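Local coordinates for protein S-adenosylmethionine dependent methyltransferase (Mesorhizobium loti, PDB 3BKW) that probably transfers a methyl group from S-adenosylmethionine to an acceptor substrate, at residues P147-P152 and V187-R192. Residues are numbered along the deposited sequence; the frame is centred on the assembly and turned at random.
Sequences PIYMAP and VVKHHR. With EDO (1,2-ethanediol), chain C; EDO (1,2-ethanediol), chain D.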
loop_
_atom_site.group_PDB
_atom_site.type_symbol
_atom_site.label_atom_id
_atom_site.label_comp_id
_atom_site.label_asym_id
_atom_site.label_seq_id
_atom_site.Cartn_x
_atom_site.Cartn_y
_atom_site.Cartn_z
ATOM N N PRO A 147 2.014 -1.200 -9.543
ATOM C CA PRO A 147 2.768 -0.079 -10.121
ATOM C C PRO A 147 4.284 -0.311 -10.364
ATOM O O PRO A 147 4.860 0.296 -11.260
ATOM C CB PRO A 147 2.465 1.082 -9.145
ATOM C CG PRO A 147 2.026 0.432 -7.909
ATOM C CD PRO A 147 1.316 -0.806 -8.305
ATOM N N ILE A 148 4.935 -1.186 -9.591
ATOM C CA ILE A 148 6.336 -1.554 -9.863
ATOM C C ILE A 148 6.453 -2.163 -11.267
ATOM O O ILE A 148 7.383 -1.869 -11.999
ATOM C CB ILE A 148 6.891 -2.536 -8.821
ATOM C CG1 ILE A 148 7.168 -1.779 -7.522
ATOM C CG2 ILE A 148 8.193 -3.219 -9.343
ATOM C CD1 ILE A 148 7.485 -2.656 -6.350
ATOM N N TYR A 149 5.492 -3.014 -11.617
ATOM C CA TYR A 149 5.431 -3.647 -12.913
ATOM C C TYR A 149 5.042 -2.663 -14.026
ATOM O O TYR A 149 5.604 -2.730 -15.133
ATOM C CB TYR A 149 4.462 -4.839 -12.847
ATOM C CG TYR A 149 4.383 -5.642 -14.115
ATOM C CD1 TYR A 149 5.327 -6.629 -14.409
ATOM C CD2 TYR A 149 3.347 -5.430 -15.023
ATOM C CE1 TYR A 149 5.249 -7.375 -15.602
ATOM C CE2 TYR A 149 3.266 -6.153 -16.217
ATOM C CZ TYR A 149 4.209 -7.141 -16.490
ATOM O OH TYR A 149 4.134 -7.852 -17.672
HETATM N N MSE A 150 4.095 -1.770 -13.759
HETATM C CA MSE A 150 3.615 -0.804 -14.766
HETATM C C MSE A 150 4.493 0.421 -15.000
HETATM O O MSE A 150 4.457 1.005 -16.077
HETATM C CB MSE A 150 2.229 -0.277 -14.380
HETATM C CG MSE A 150 1.147 -1.324 -14.351
HETATM SE SE MSE A 150 -0.597 -0.482 -14.130
HETATM C CE MSE A 150 -0.351 0.275 -12.299
ATOM N N ALA A 151 5.231 0.844 -13.976
ATOM C CA ALA A 151 6.030 2.080 -14.040
ATOM C C ALA A 151 7.024 2.257 -15.190
ATOM O O ALA A 151 7.019 3.300 -15.835
ATOM C CB ALA A 151 6.788 2.291 -12.718
ATOM N N PRO A 152 7.887 1.256 -15.436
ATOM C CA PRO A 152 9.007 1.516 -16.353
ATOM C C PRO A 152 8.679 1.840 -17.815
ATOM O O PRO A 152 7.739 1.282 -18.380
ATOM C CB PRO A 152 9.858 0.240 -16.247
ATOM C CG PRO A 152 9.378 -0.465 -15.037
ATOM C CD PRO A 152 7.935 -0.119 -14.905
ATOM N N VAL A 187 -3.575 -2.567 -25.744
ATOM C CA VAL A 187 -4.154 -1.948 -24.538
ATOM C C VAL A 187 -3.260 -0.831 -23.999
ATOM O O VAL A 187 -2.023 -0.887 -24.149
ATOM C CB VAL A 187 -4.380 -2.999 -23.395
ATOM C CG1 VAL A 187 -5.335 -4.102 -23.874
ATOM C CG2 VAL A 187 -3.040 -3.586 -22.870
ATOM N N VAL A 188 -3.909 0.194 -23.437
ATOM C CA VAL A 188 -3.254 1.295 -22.718
ATOM C C VAL A 188 -3.651 1.050 -21.267
ATOM O O VAL A 188 -4.830 0.885 -20.977
ATOM C CB VAL A 188 -3.771 2.682 -23.151
ATOM C CG1 VAL A 188 -3.171 3.785 -22.284
ATOM C CG2 VAL A 188 -3.458 2.949 -24.634
ATOM N N LYS A 189 -2.659 0.990 -20.392
ATOM C CA LYS A 189 -2.881 0.806 -18.954
ATOM C C LYS A 189 -2.605 2.111 -18.259
ATOM O O LYS A 189 -1.942 2.990 -18.816
ATOM C CB LYS A 189 -2.052 -0.334 -18.396
ATOM C CG LYS A 189 -0.543 -0.263 -18.583
ATOM C CD LYS A 189 0.036 -1.619 -18.206
ATOM C CE LYS A 189 1.456 -1.759 -18.563
ATOM N NZ LYS A 189 1.881 -3.196 -18.314
ATOM N N HIS A 190 -3.125 2.240 -17.046
ATOM C CA HIS A 190 -3.042 3.472 -16.270
ATOM C C HIS A 190 -2.242 3.242 -15.032
ATOM O O HIS A 190 -2.656 2.527 -14.122
ATOM C CB HIS A 190 -4.454 3.963 -15.982
ATOM C CG HIS A 190 -5.176 4.301 -17.242
ATOM N ND1 HIS A 190 -5.025 5.510 -17.883
ATOM C CD2 HIS A 190 -5.912 3.526 -18.069
ATOM C CE1 HIS A 190 -5.718 5.495 -19.005
ATOM N NE2 HIS A 190 -6.268 4.303 -19.140
ATOM N N HIS A 191 -1.055 3.851 -15.031
ATOM C CA HIS A 191 -0.137 3.735 -13.938
ATOM C C HIS A 191 -0.575 4.641 -12.811
ATOM O O HIS A 191 -0.703 5.858 -12.993
ATOM C CB HIS A 191 1.286 4.084 -14.357
ATOM C CG HIS A 191 2.247 4.062 -13.220
ATOM N ND1 HIS A 191 2.581 2.906 -12.539
ATOM C CD2 HIS A 191 2.932 5.062 -12.626
ATOM C CE1 HIS A 191 3.436 3.210 -11.579
ATOM N NE2 HIS A 191 3.662 4.508 -11.606
ATOM N N ARG A 192 -0.840 4.021 -11.660
ATOM C CA ARG A 192 -1.223 4.718 -10.436
ATOM C C ARG A 192 -0.468 4.018 -9.329
ATOM O O ARG A 192 -0.440 2.778 -9.298
ATOM C CB ARG A 192 -2.726 4.614 -10.174
ATOM C CG ARG A 192 -3.582 5.489 -11.086
ATOM C CD ARG A 192 -5.075 5.280 -10.846
ATOM N NE ARG A 192 -5.593 4.048 -11.464
ATOM C CZ ARG A 192 -6.301 3.956 -12.605
ATOM N NH1 ARG A 192 -6.675 5.027 -13.305
ATOM N NH2 ARG A 192 -6.704 2.746 -13.003
HETATM C C1 EDO C . -5.205 0.666 -10.115
HETATM O O1 EDO C . -5.519 1.973 -9.588
HETATM C C2 EDO C . -3.905 0.674 -10.935
HETATM O O2 EDO C . -4.099 1.196 -12.249
HETATM C C1 EDO D . -3.899 7.953 -14.115
HETATM O O1 EDO D . -2.940 6.898 -14.102
HETATM C C2 EDO D . -4.816 7.772 -15.318
HETATM O O2 EDO D . -4.069 7.763 -16.551
HETATM O O HOH W 1 4.640 -2.922 -17.676
#
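P147 meets H191 and R192 at once: its CB lies 3.4 Å from H191 CE1 and also touches the carbonyl O of R192. The carbonyl O of P147, which accepts the backbone hydrogen bond from A151 N, sits at the edge of the H191 ring, 3.3 Å from CE1. The Y149 ring meets K189 at CE2, with NZ obliquely placed 3.9 Å away, the two side chains crossing at about a right angle. Y149 O accepts a hydrogen bond from a water, which itself accepts one from K189 NZ (2.8 Å), an ammonium also salt-bridged to E145 and D181. In this Rossmann-like methyltransferase fold, the short helix 147-150 follows sheet strand 138-145, and strand 189-191, paired with 176-178, lies in the excursion between sheet strands 138-145 and 207-213, just before helix 194-203. Selenomethionine M150 buries the most surface: CB touches H191 ND1 at the ring edge, CG meets K189 CD, and SE stands 3.6 Å from H190 O. A bend at chi3 (-65°) brings CE near R192 N and an ethanediol that donates to H190 O. A151 lays CA over one face of the H191 imidazole, a CH-pi contact 4.0 Å from the centroid, while H191 NE2 is hydrogen-bonded to Y172 O and ND1 is buried without a partner.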